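PDB 4WI0: cellulosomal scaffoldin from Acetivibrio cellulolyticus, which carries at its C terminus this X-module and type II dockerin, which bind a cohesin of adaptor scaffoldin ScaB, and as a whole probably hydrolyses cellulose. Local coordinates for residues Gly1-Tyr7 / Tyr44-Val50; Asn9-Val13 / Ile144-His148; Ala52-Val57 / Glu68-Val74; Tyr64-Glu68 / Val152-Tyr156. The protein carries 1 engineered substitution. All blocks are in the same frame, centred on the assembly; numbering follows the deposited sequence.

The chain opens on strand 2-10, whose first part pairs with strand 44-50 in contact 1 and closes the first loop within the X-module. After the turn that follows, strands 53-60 and 67-74 form the hairpin of contact 3, in series with contact 1 but packed against it through Thr2, Val4 and Val74. Contact 4 starts at 64-68, shares Glu68 with contact 3, crosses it and reaches the C terminus. Contact 2 joins 9-13, where strand 2-10 runs out, to the end of dockerin helix 139-146; it encloses contact 3 and crosses contacts 1 and 4. Contacts 1 and 3 each join two strands within one X-module sheet; contacts 2 and 4, touching at Tyr64, fasten it to the dockerin part.

Contact 1. Residues Gly1-Tyr7 / Tyr44-Val50; sequences GTTVSGY and YFEIKDV
Strands 2-7 and 44-48 run antiparallel, 4.7 Å apart at closest approach with their directions at 167°. Tyr44, Val4 and Phe45 lose the most surface here. Tyr44 (chi1 t) lays its ring beside that of Tyr7 (chi1 m), centroids 5.1 Å apart and planes oblique at 51°; Tyr44 CD1 lies over a face of the Tyr7 ring, 3.5 Å from Tyr7 CZ. The Tyr44 OH donates to Glu46 OE1 (2.7 Å), on the sheet face that also bears Ser5. On the opposite face, Phe45 in the p rotamer folds its ring over Gly6, which has no CB to collide with it. Gly6 and Phe45 form a hydrogen-bonded pair (Phe45 N to Gly6 O 3.0 Å, Gly6 N to Phe45 O 3.2 Å). Val4 (chi1 t) pairs with Ile47, Val4 N to Ile47 O and Ile47 N to Val4 O both 2.9 Å, and Val4 CG2 meets Val50 CG2 at 4.0 Å. Beyond, Thr2 pairs with Val50: Thr2 N to Val50 O and Val50 N to Thr2 O are 2.9 Å, and Thr2 OG1 adds a bond to Val50 O (3.1 Å). The register slips by one because Asp49, with positive phi and psi (58°/35°), shares Thr2 with Val50. This is a G1 beta bulge at the edge of a mixed sheet, whose Val4-Phe45-Ile47-Val50 face packs on strand 27-31 of the other sheet in the X-module beta sandwich.

Contact 2. Residues Asn9-Val13 / Ile144-His148; sequences NPDFV and IVAKH
Residues 9-13 leave strand 2-10 through an inverse gamma turn centred on Asp11 (phi/psi -84°/68°), closed by a weak bond from Phe12 N to Pro10 O (3.0 Å), and then pass extended through Phe12. They meet the end of helix 139-146, with Phe12 and Ile144 closest in backbone, CA to CA 6.7 Å. Asp11, Phe12, Ile144, Lys147 and His148 all direct their CA-to-CB bonds toward the other segment. Asp11 takes chi1 t, which carries its carboxylate to the imidazole of His148 (chi1 m, chi2 -79°): His148 NE2 donates to Asp11 OD2 at 2.7 Å, at the edge of the ring, near its plane. Phe12, in the p rotamer with chi2 77°, turns a ring face to Ile144 (m, t); Ile144 CD1 sits 4.1 Å from the ring centroid, 27° off the normal, a CH-pi contact. Between these two pairs lies Lys147, m-t-t-m, its CD 3.5 Å from Asp11 O and its CE 4.4 Å from Phe12 CB, while its NZ hydrogen-bonds a polar side chain and the backbone of the adaptor scaffoldin chain. The His148 ring also stacks on Trp90, and Phe12 touches Asn132 of a calcium site. Thus one directional His-carboxylate hydrogen bond, with NE2 carrying the proton, and an apolar CH-pi contact together dock the X-module on the end of a dockerin helix, next to Lys147, which reaches the cohesin.

Contact 3. Residues Ala52-Val57 / Glu68-Val74; sequences AGTYTV and EIANVSV
At the apolar centre Val57 CG2 meets Val72 CG2 at 3.7 Å, both valines with chi1 t; the CB atoms of Val57 and Ile69 lie 4.4 Å apart, and Val74 CG2 approaches the edge of the Tyr55 ring (CD2, 4.2 Å). This face packs on strands 2-10 and 78-89 of the other sheet, beside strand 27-31 of its own. Strands 53-57 and 68-74 of one hairpin run antiparallel, axes 4.5 Å apart at 142°. Three hydrogen-bonded pairs join them: Gly53 N to Val74 O 3.0 Å and Val74 N to Gly53 O 2.9 Å; Tyr55 N to Val72 O 2.9 Å and Val72 N to Tyr55 O 2.8 Å; Val57 N to Ile69 O 2.9 Å and Ile69 N to Val57 O 2.8 Å. Between the last two a beta bulge shifts the register, with Asn71 at phi/psi 55°/46°. Thr54 and Ser73 form a non-hydrogen-bonded pair on the outer side. A water joins Thr56 OG1 (2.9 Å) to Asn71 N (2.7 Å), so solvent takes up the amide freed by the bulge.

Contact 4. Residues Tyr64-Glu68 / Val152-Tyr156; sequences YLTRE and VSSDY
Two side-chain hydroxyls of the C-terminal segment donate to successive carbonyls of residues 64-68: Tyr156 OH to Leu65 O at 2.7 Å and Ser153 OG (chi1 m) to Thr66 O at 2.8 Å. A water continues the series, accepting from Glu68 N (2.9 Å) and lying 2.7 Å from Ser153 O. Residues 153-155 coil into a short 3-10 turn, with Asp155 N bonded to Val152 O (3.1 Å) and Val152 N to Asp155 OD2 (2.9 Å), while 64-68 is extended and enters strand 67-74. Arg67 and Ser153 are nearest in backbone, CA to CA 5.9 Å. The Arg67 side chain, trans through chi1 to chi3, runs over one face of the Tyr156 ring: its CD lies 3.8 Å from the ring centroid, 17° off the normal, and its NH1 3.5 Å from Tyr156 CD1. Arg67 NH1 is hydrogen-bonded to Leu88 O, whereas Arg67 NH2 keeps a long, purely electrostatic salt bridge to Tyr156 OXT (4.0 Å). The CA-to-CB bond of Tyr156 (chi1 m) points toward 64-68, and Leu65 (t, p) packs against Tyr156 and Ser153: Leu65 CD2 to Tyr156 CE2 3.8 Å, Leu65 CD1 to Ser153 OG 3.6 Å. Leu65 also touches Asp93, a calcium ligand, and Tyr156 OH bonds Trp90 N. Hydroxyl-to-carbonyl bonds flanked by a CH-pi contact thus anchor the chain end, beyond the dockerin helices, onto the X-module edge.

Contact 1. Residues Gly1-Tyr7 / Tyr44-Val50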
loop_
_atom_site.group_PDB
_atom_site.type_symbol
_atom_site.label_atom_id
_atom_site.label_comp_id
_atom_site.label_asym_id
_atom_site.label_seq_id
_atom_site.Cartn_x
_atom_site.Cartn_y
_atom_site.Cartn_z
ATOM N N GLY B 1 4.167 17.911 40.229
ATOM C CA GLY B 1 5.609 18.008 39.866
ATOM C C GLY B 1 5.843 18.680 38.524
ATOM O O GLY B 1 5.811 19.905 38.420
ATOM N N THR B 2 6.061 17.871 37.491
ATOM C CA THR B 2 6.464 18.372 36.180
ATOM C C THR B 2 5.486 17.954 35.085
ATOM O O THR B 2 4.646 17.080 35.286
ATOM C CB THR B 2 7.875 17.865 35.796
ATOM O OG1 THR B 2 7.824 16.470 35.472
ATOM C CG2 THR B 2 8.868 18.083 36.941
ATOM N N THR B 3 5.613 18.594 33.926
ATOM C CA THR B 3 4.841 18.233 32.746
ATOM C C THR B 3 5.745 17.561 31.717
ATOM O O THR B 3 6.755 18.135 31.303
ATOM C CB THR B 3 4.196 19.472 32.097
ATOM O OG1 THR B 3 3.415 20.172 33.071
ATOM C CG2 THR B 3 3.300 19.069 30.934
ATOM N N VAL B 4 5.378 16.348 31.308
ATOM C CA VAL B 4 6.038 15.660 30.202
ATOM C C VAL B 4 5.134 15.798 28.964
ATOM O O VAL B 4 3.969 15.411 29.004
ATOM C CB VAL B 4 6.304 14.176 30.546
ATOM C CG1 VAL B 4 7.036 13.470 29.417
ATOM C CG2 VAL B 4 7.115 14.064 31.827
ATOM N N SER B 5 5.670 16.368 27.885
ATOM C CA SER B 5 4.913 16.581 26.645
ATOM C C SER B 5 5.675 16.127 25.386
ATOM O O SER B 5 6.858 15.787 25.439
ATOM C CB SER B 5 4.545 18.064 26.525
ATOM O OG SER B 5 5.713 18.868 26.480
ATOM N N GLY B 6 4.994 16.133 24.246
ATOM C CA GLY B 6 5.629 15.807 22.971
ATOM C C GLY B 6 4.662 15.538 21.834
ATOM O O GLY B 6 3.456 15.765 21.960
ATOM N N TYR B 7 5.211 15.048 20.725
ATOM C CA TYR B 7 4.447 14.773 19.510
ATOM C C TYR B 7 4.675 13.349 19.006
ATOM O O TYR B 7 5.809 12.891 18.941
ATOM C CB TYR B 7 4.845 15.768 18.417
ATOM C CG TYR B 7 4.331 17.153 18.677
ATOM C CD1 TYR B 7 5.037 18.040 19.486
ATOM C CD2 TYR B 7 3.120 17.579 18.137
ATOM C CE1 TYR B 7 4.559 19.319 19.734
ATOM C CE2 TYR B 7 2.636 18.854 18.384
ATOM C CZ TYR B 7 3.360 19.717 19.181
ATOM O OH TYR B 7 2.878 20.986 19.431
ATOM N N TYR B 44 -0.235 15.805 19.547
ATOM C CA TYR B 44 0.335 16.352 20.776
ATOM C C TYR B 44 -0.227 15.691 22.033
ATOM O O TYR B 44 -1.429 15.503 22.151
ATOM C CB TYR B 44 0.077 17.857 20.835
ATOM C CG TYR B 44 0.613 18.509 22.079
ATOM C CD1 TYR B 44 1.983 18.690 22.255
ATOM C CD2 TYR B 44 -0.244 18.947 23.076
ATOM C CE1 TYR B 44 2.483 19.286 23.400
ATOM C CE2 TYR B 44 0.245 19.549 24.223
ATOM C CZ TYR B 44 1.607 19.716 24.380
ATOM O OH TYR B 44 2.080 20.305 25.522
ATOM N N PHE B 45 0.648 15.363 22.983
ATOM C CA PHE B 45 0.220 14.850 24.288
ATOM C C PHE B 45 0.842 15.648 25.429
ATOM O O PHE B 45 1.928 16.226 25.277
ATOM C CB PHE B 45 0.602 13.378 24.462
ATOM C CG PHE B 45 2.082 13.139 24.537
ATOM C CD1 PHE B 45 2.828 12.969 23.381
ATOM C CD2 PHE B 45 2.728 13.073 25.765
ATOM C CE1 PHE B 45 4.194 12.751 23.443
ATOM C CE2 PHE B 45 4.094 12.849 25.834
ATOM C CZ PHE B 45 4.827 12.694 24.672
ATOM N N GLU B 46 0.168 15.622 26.577
ATOM C CA GLU B 46 0.618 16.333 27.765
ATOM C C GLU B 46 0.247 15.549 29.021
ATOM O O GLU B 46 -0.919 15.265 29.247
ATOM C CB GLU B 46 -0.041 17.707 27.803
ATOM C CG GLU B 46 0.762 18.775 28.497
ATOM C CD GLU B 46 0.046 20.100 28.447
ATOM O OE1 GLU B 46 0.327 20.885 27.526
ATOM O OE2 GLU B 46 -0.824 20.324 29.306
ATOM N N ILE B 47 1.240 15.197 29.828
ATOM C CA ILE B 47 0.996 14.511 31.094
ATOM C C ILE B 47 1.513 15.376 32.244
ATOM O O ILE B 47 2.706 15.676 32.314
ATOM C CB ILE B 47 1.674 13.127 31.138
ATOM C CG1 ILE B 47 1.288 12.296 29.909
ATOM C CG2 ILE B 47 1.284 12.400 32.422
ATOM C CD1 ILE B 47 2.192 11.107 29.637
ATOM N N LYS B 48 0.615 15.750 33.149
ATOM C CA LYS B 48 0.931 16.674 34.229
ATOM C C LYS B 48 1.225 15.934 35.524
ATOM O O LYS B 48 0.956 14.742 35.634
ATOM C CB LYS B 48 -0.246 17.622 34.454
ATOM C CG LYS B 48 -0.608 18.459 33.235
ATOM C CD LYS B 48 -1.883 19.253 33.466
ATOM C CE LYS B 48 -2.201 20.137 32.272
ATOM N NZ LYS B 48 -3.484 20.876 32.449
ATOM N N ASP B 49 1.771 16.664 36.496
ATOM C CA ASP B 49 2.030 16.152 37.854
ATOM C C ASP B 49 2.935 14.920 37.886
ATOM O O ASP B 49 2.761 14.034 38.725
ATOM C CB ASP B 49 0.713 15.846 38.590
ATOM C CG ASP B 49 -0.191 17.065 38.726
ATOM O OD1 ASP B 49 0.313 18.208 38.787
ATOM O OD2 ASP B 49 -1.424 16.871 38.789
ATOM N N VAL B 50 3.905 14.866 36.980
ATOM C CA VAL B 50 4.830 13.735 36.935
ATOM C C VAL B 50 5.952 13.981 37.939
ATOM O O VAL B 50 6.539 15.067 37.973
ATOM C CB VAL B 50 5.419 13.520 35.529
ATOM C CG1 VAL B 50 6.392 12.348 35.525
ATOM C CG2 VAL B 50 4.309 13.285 34.517
HETATM O O HOH W 1 2.926 19.733 35.814
HETATM O O HOH W 2 5.444 20.753 24.908
#

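Contact 2. Residues Asn9-Val13 / Ile144-His148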
loop_
_atom_site.group_PDB
_atom_site.type_symbol
_atom_site.label_atom_id
_atom_site.label_comp_id
_atom_site.label_asym_id
_atom_site.label_seq_id
_atom_site.Cartn_x
_atom_site.Cartn_y
_atom_site.Cartn_z
ATOM N N ASN B 9 3.697 10.915 15.627
ATOM C CA ASN B 9 3.205 10.857 14.246
ATOM C C ASN B 9 3.283 9.410 13.737
ATOM O O ASN B 9 4.226 8.699 14.063
ATOM C CB ASN B 9 4.105 11.687 13.316
ATOM C CG ASN B 9 3.754 13.170 13.247
ATOM O OD1 ASN B 9 4.310 13.865 12.400
ATOM N ND2 ASN B 9 2.882 13.673 14.119
ATOM N N PRO B 10 2.318 8.980 12.905
ATOM C CA PRO B 10 2.491 7.664 12.264
ATOM C C PRO B 10 3.572 7.738 11.190
ATOM O O PRO B 10 3.757 8.810 10.590
ATOM C CB PRO B 10 1.120 7.400 11.639
ATOM C CG PRO B 10 0.562 8.755 11.385
ATOM C CD PRO B 10 1.070 9.641 12.484
ATOM N N ASP B 11 4.289 6.637 10.951
ATOM C CA ASP B 11 5.331 6.616 9.922
ATOM C C ASP B 11 4.765 6.326 8.515
ATOM O O ASP B 11 5.014 5.269 7.924
ATOM C CB ASP B 11 6.450 5.621 10.282
ATOM C CG ASP B 11 7.627 5.701 9.331
ATOM O OD1 ASP B 11 7.753 6.710 8.607
ATOM O OD2 ASP B 11 8.429 4.755 9.293
ATOM N N PHE B 12 4.003 7.284 7.993
ATOM C CA PHE B 12 3.563 7.282 6.594
ATOM C C PHE B 12 3.030 8.671 6.235
ATOM O O PHE B 12 2.640 9.452 7.118
ATOM C CB PHE B 12 2.516 6.183 6.289
ATOM C CG PHE B 12 1.267 6.241 7.146
ATOM C CD1 PHE B 12 0.267 7.180 6.902
ATOM C CD2 PHE B 12 1.069 5.321 8.161
ATOM C CE1 PHE B 12 -0.874 7.219 7.681
ATOM C CE2 PHE B 12 -0.075 5.353 8.938
ATOM C CZ PHE B 12 -1.046 6.303 8.703
ATOM N N VAL B 13 3.025 8.971 4.942
ATOM C CA VAL B 13 2.642 10.300 4.462
ATOM C C VAL B 13 1.130 10.518 4.593
ATOM O O VAL B 13 0.345 9.617 4.308
ATOM C CB VAL B 13 3.129 10.549 3.009
ATOM C CG1 VAL B 13 4.643 10.372 2.917
ATOM C CG2 VAL B 13 2.432 9.636 2.008
ATOM N N ILE B 144 2.735 0.336 3.447
ATOM C CA ILE B 144 3.003 0.898 4.775
ATOM C C ILE B 144 3.529 -0.193 5.711
ATOM O O ILE B 144 4.491 0.018 6.437
ATOM C CB ILE B 144 1.749 1.563 5.382
ATOM C CG1 ILE B 144 1.469 2.884 4.670
ATOM C CG2 ILE B 144 1.922 1.832 6.876
ATOM C CD1 ILE B 144 0.100 3.448 4.981
ATOM N N VAL B 145 2.893 -1.353 5.676
ATOM C CA VAL B 145 3.315 -2.487 6.497
ATOM C C VAL B 145 4.695 -2.951 6.025
ATOM O O VAL B 145 5.588 -3.183 6.842
ATOM C CB VAL B 145 2.294 -3.649 6.440
ATOM C CG1 VAL B 145 2.739 -4.812 7.318
ATOM C CG2 VAL B 145 0.915 -3.174 6.879
ATOM N N ALA B 146 4.878 -3.049 4.704
ATOM C CA ALA B 146 6.161 -3.466 4.122
ATOM C C ALA B 146 7.355 -2.584 4.521
ATOM O O ALA B 146 8.495 -3.065 4.529
ATOM C CB ALA B 146 6.057 -3.557 2.605
ATOM N N LYS B 147 7.105 -1.314 4.862
ATOM C CA LYS B 147 8.161 -0.407 5.362
ATOM C C LYS B 147 8.968 -1.003 6.505
ATOM O O LYS B 147 10.162 -0.728 6.632
ATOM C CB LYS B 147 7.582 0.906 5.900
ATOM C CG LYS B 147 7.022 1.871 4.880
ATOM C CD LYS B 147 6.483 3.106 5.596
ATOM C CE LYS B 147 6.064 4.189 4.617
ATOM N NZ LYS B 147 7.226 4.833 3.940
ATOM N N HIS B 148 8.299 -1.773 7.359
ATOM C CA HIS B 148 8.932 -2.345 8.534
ATOM C C HIS B 148 8.667 -3.850 8.610
ATOM O O HIS B 148 8.518 -4.409 9.690
ATOM C CB HIS B 148 8.446 -1.605 9.784
ATOM C CG HIS B 148 8.731 -0.132 9.757
ATOM N ND1 HIS B 148 9.971 0.393 10.052
ATOM C CD2 HIS B 148 7.948 0.921 9.429
ATOM C CE1 HIS B 148 9.936 1.706 9.924
ATOM N NE2 HIS B 148 8.716 2.054 9.548
#

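Contact 3. Residues Ala52-Val57 / Glu68-Val74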
loop_
_atom_site.group_PDB
_atom_site.type_symbol
_atom_site.label_atom_id
_atom_site.label_comp_id
_atom_site.label_asym_id
_atom_site.label_seq_id
_atom_site.Cartn_x
_atom_site.Cartn_y
_atom_site.Cartn_z
ATOM N N ALA B 52 9.636 13.704 39.500
ATOM C CA ALA B 52 11.005 13.653 39.013
ATOM C C ALA B 52 11.570 12.250 39.208
ATOM O O ALA B 52 11.324 11.615 40.229
ATOM C CB ALA B 52 11.858 14.668 39.757
ATOM N N GLY B 53 12.329 11.781 38.224
ATOM C CA GLY B 53 12.816 10.403 38.191
ATOM C C GLY B 53 13.100 9.963 36.766
ATOM O O GLY B 53 12.952 10.746 35.831
ATOM N N THR B 54 13.506 8.706 36.608
ATOM C CA THR B 54 13.845 8.141 35.305
ATOM C C THR B 54 12.890 7.004 34.961
ATOM O O THR B 54 12.687 6.093 35.774
ATOM C CB THR B 54 15.281 7.584 35.285
ATOM O OG1 THR B 54 16.199 8.588 35.739
ATOM C CG2 THR B 54 15.670 7.150 33.882
ATOM N N TYR B 55 12.352 7.041 33.739
ATOM C CA TYR B 55 11.241 6.190 33.337
ATOM C C TYR B 55 11.411 5.599 31.951
ATOM O O TYR B 55 12.141 6.123 31.108
ATOM C CB TYR B 55 9.927 6.996 33.309
ATOM C CG TYR B 55 9.565 7.686 34.598
ATOM C CD1 TYR B 55 8.936 6.998 35.632
ATOM C CD2 TYR B 55 9.835 9.040 34.781
ATOM C CE1 TYR B 55 8.597 7.635 36.820
ATOM C CE2 TYR B 55 9.502 9.687 35.966
ATOM C CZ TYR B 55 8.882 8.984 36.978
ATOM O OH TYR B 55 8.553 9.626 38.147
ATOM N N THR B 56 10.693 4.507 31.728
ATOM C CA THR B 56 10.403 4.028 30.395
ATOM C C THR B 56 9.067 4.636 29.988
ATOM O O THR B 56 8.124 4.614 30.768
ATOM C CB THR B 56 10.316 2.495 30.371
ATOM O OG1 THR B 56 11.569 1.958 30.803
ATOM C CG2 THR B 56 10.008 1.989 28.972
ATOM N N VAL B 57 8.995 5.200 28.784
ATOM C CA VAL B 57 7.734 5.709 28.242
ATOM C C VAL B 57 7.227 4.736 27.179
ATOM O O VAL B 57 7.985 4.356 26.288
ATOM C CB VAL B 57 7.912 7.124 27.658
ATOM C CG1 VAL B 57 6.617 7.624 27.038
ATOM C CG2 VAL B 57 8.353 8.083 28.763
ATOM N N GLU B 68 8.611 1.335 23.133
ATOM C CA GLU B 68 9.103 1.685 24.463
ATOM C C GLU B 68 10.337 2.566 24.321
ATOM O O GLU B 68 11.248 2.258 23.543
ATOM C CB GLU B 68 9.408 0.428 25.283
ATOM C CG GLU B 68 8.155 -0.339 25.673
ATOM C CD GLU B 68 8.436 -1.564 26.528
ATOM O OE1 GLU B 68 8.261 -1.487 27.759
ATOM O OE2 GLU B 68 8.836 -2.613 25.981
ATOM N N ILE B 69 10.347 3.673 25.056
ATOM C CA ILE B 69 11.483 4.571 25.069
ATOM C C ILE B 69 12.109 4.490 26.449
ATOM O O ILE B 69 11.497 4.883 27.437
ATOM C CB ILE B 69 11.067 6.022 24.767
ATOM C CG1 ILE B 69 10.329 6.082 23.424
ATOM C CG2 ILE B 69 12.291 6.939 24.776
ATOM C CD1 ILE B 69 9.760 7.446 23.088
ATOM N N ALA B 70 13.330 3.970 26.506
ATOM C CA ALA B 70 14.040 3.764 27.772
ATOM C C ALA B 70 14.762 5.020 28.246
ATOM O O ALA B 70 15.018 5.941 27.461
ATOM C CB ALA B 70 15.039 2.629 27.613
ATOM N N ASN B 71 15.087 5.051 29.538
ATOM C CA ASN B 71 15.960 6.082 30.107
ATOM C C ASN B 71 15.481 7.505 29.829
ATOM O O ASN B 71 16.267 8.364 29.426
ATOM C CB ASN B 71 17.399 5.894 29.592
ATOM C CG ASN B 71 17.935 4.498 29.860
ATOM O OD1 ASN B 71 17.884 4.026 30.985
ATOM N ND2 ASN B 71 18.446 3.829 28.826
ATOM N N VAL B 72 14.188 7.746 30.039
ATOM C CA VAL B 72 13.635 9.087 29.941
ATOM C C VAL B 72 13.820 9.749 31.307
ATOM O O VAL B 72 13.141 9.412 32.284
ATOM C CB VAL B 72 12.149 9.083 29.520
ATOM C CG1 VAL B 72 11.641 10.509 29.356
ATOM C CG2 VAL B 72 11.964 8.303 28.225
ATOM N N SER B 73 14.767 10.678 31.359
ATOM C CA SER B 73 15.183 11.309 32.607
ATOM C C SER B 73 14.409 12.607 32.784
ATOM O O SER B 73 14.496 13.500 31.940
ATOM C CB SER B 73 16.687 11.578 32.562
ATOM O OG SER B 73 17.144 12.160 33.764
ATOM N N VAL B 74 13.642 12.703 33.864
ATOM C CA VAL B 74 12.791 13.865 34.107
ATOM C C VAL B 74 13.242 14.603 35.376
ATOM O O VAL B 74 13.108 14.078 36.486
ATOM C CB VAL B 74 11.315 13.447 34.260
ATOM C CG1 VAL B 74 10.435 14.666 34.511
ATOM C CG2 VAL B 74 10.836 12.681 33.032
HETATM O O HOH W 3 14.049 3.281 31.367
#

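Contact 4. Residues Tyr64-Glu68 / Val152-Tyr156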
loop_
_atom_site.group_PDB
_atom_site.type_symbol
_atom_site.label_atom_id
_atom_site.label_comp_id
_atom_site.label_asym_id
_atom_site.label_seq_id
_atom_site.Cartn_x
_atom_site.Cartn_y
_atom_site.Cartn_z
ATOM N N TYR B 64 -0.920 -0.664 15.652
ATOM C CA TYR B 64 0.446 -0.136 15.594
ATOM C C TYR B 64 1.362 -0.961 16.481
ATOM O O TYR B 64 0.937 -1.468 17.523
ATOM C CB TYR B 64 0.510 1.310 16.084
ATOM C CG TYR B 64 0.007 2.305 15.085
ATOM C CD1 TYR B 64 -1.346 2.511 14.919
ATOM C CD2 TYR B 64 0.892 3.034 14.290
ATOM C CE1 TYR B 64 -1.825 3.417 13.978
ATOM C CE2 TYR B 64 0.426 3.946 13.352
ATOM C CZ TYR B 64 -0.936 4.129 13.197
ATOM O OH TYR B 64 -1.411 5.045 12.268
ATOM N N LEU B 65 2.626 -1.059 16.083
ATOM C CA LEU B 65 3.635 -1.766 16.866
ATOM C C LEU B 65 4.000 -0.938 18.110
ATOM O O LEU B 65 4.445 0.206 18.013
ATOM C CB LEU B 65 4.872 -2.023 16.014
ATOM C CG LEU B 65 5.953 -2.902 16.613
ATOM C CD1 LEU B 65 5.480 -4.343 16.704
ATOM C CD2 LEU B 65 7.205 -2.789 15.766
ATOM N N THR B 66 3.780 -1.527 19.274
ATOM C CA THR B 66 4.038 -0.861 20.541
ATOM C C THR B 66 5.502 -0.419 20.633
ATOM O O THR B 66 6.407 -1.146 20.229
ATOM C CB THR B 66 3.612 -1.777 21.718
ATOM O OG1 THR B 66 2.182 -1.891 21.714
ATOM C CG2 THR B 66 4.074 -1.212 23.078
ATOM N N ARG B 67 5.716 0.797 21.129
ATOM C CA ARG B 67 7.048 1.362 21.286
ATOM C C ARG B 67 7.366 1.607 22.755
ATOM O O ARG B 67 6.505 2.035 23.526
ATOM C CB ARG B 67 7.163 2.680 20.504
ATOM C CG ARG B 67 8.546 3.318 20.553
ATOM C CD ARG B 67 8.734 4.360 19.464
ATOM N NE ARG B 67 10.124 4.805 19.367
ATOM C CZ ARG B 67 10.651 5.466 18.334
ATOM N NH1 ARG B 67 9.925 5.774 17.263
ATOM N NH2 ARG B 67 11.934 5.812 18.369
ATOM N N GLU B 68 8.611 1.335 23.133
ATOM C CA GLU B 68 9.103 1.685 24.463
ATOM C C GLU B 68 10.337 2.566 24.321
ATOM O O GLU B 68 11.248 2.258 23.543
ATOM C CB GLU B 68 9.408 0.428 25.283
ATOM C CG GLU B 68 8.155 -0.339 25.673
ATOM C CD GLU B 68 8.436 -1.564 26.528
ATOM O OE1 GLU B 68 8.261 -1.487 27.759
ATOM O OE2 GLU B 68 8.836 -2.613 25.981
ATOM N N VAL B 152 10.115 -6.111 15.032
ATOM C CA VAL B 152 9.465 -6.285 16.332
ATOM C C VAL B 152 9.693 -5.014 17.149
ATOM O O VAL B 152 10.391 -4.106 16.702
ATOM C CB VAL B 152 10.002 -7.541 17.074
ATOM C CG1 VAL B 152 9.690 -8.800 16.274
ATOM C CG2 VAL B 152 11.498 -7.435 17.343
ATOM N N SER B 153 9.105 -4.931 18.339
ATOM C CA SER B 153 9.133 -3.673 19.108
ATOM C C SER B 153 10.550 -3.206 19.477
ATOM O O SER B 153 10.811 -2.012 19.504
ATOM C CB SER B 153 8.252 -3.782 20.360
ATOM O OG SER B 153 6.887 -3.921 19.985
ATOM N N SER B 154 11.465 -4.143 19.727
ATOM C CA SER B 154 12.837 -3.786 20.106
ATOM C C SER B 154 13.674 -3.197 18.950
ATOM O O SER B 154 14.809 -2.782 19.177
ATOM C CB SER B 154 13.554 -5.000 20.704
ATOM O OG SER B 154 13.577 -6.086 19.794
ATOM N N ASP B 155 13.131 -3.174 17.727
ATOM C CA ASP B 155 13.840 -2.616 16.570
ATOM C C ASP B 155 13.681 -1.097 16.424
ATOM O O ASP B 155 14.410 -0.479 15.645
ATOM C CB ASP B 155 13.386 -3.298 15.278
ATOM C CG ASP B 155 13.738 -4.773 15.229
ATOM O OD1 ASP B 155 14.849 -5.157 15.658
ATOM O OD2 ASP B 155 12.904 -5.556 14.744
ATOM N N TYR B 156 12.725 -0.497 17.138
ATOM C CA TYR B 156 12.567 0.978 17.139
ATOM C C TYR B 156 13.845 1.665 17.585
ATOM O O TYR B 156 14.582 1.144 18.413
ATOM C CB TYR B 156 11.470 1.434 18.107
ATOM C CG TYR B 156 10.065 1.410 17.579
ATOM C CD1 TYR B 156 9.642 2.317 16.610
ATOM C CD2 TYR B 156 9.135 0.513 18.082
ATOM C CE1 TYR B 156 8.338 2.308 16.141
ATOM C CE2 TYR B 156 7.837 0.492 17.612
ATOM C CZ TYR B 156 7.441 1.396 16.647
ATOM O OH TYR B 156 6.139 1.362 16.200
ATOM O OXT TYR B 156 14.153 2.768 17.157
HETATM O O HOH W 4 10.461 -0.430 21.669
HETATM O O HOH W 5 13.123 0.645 21.489
#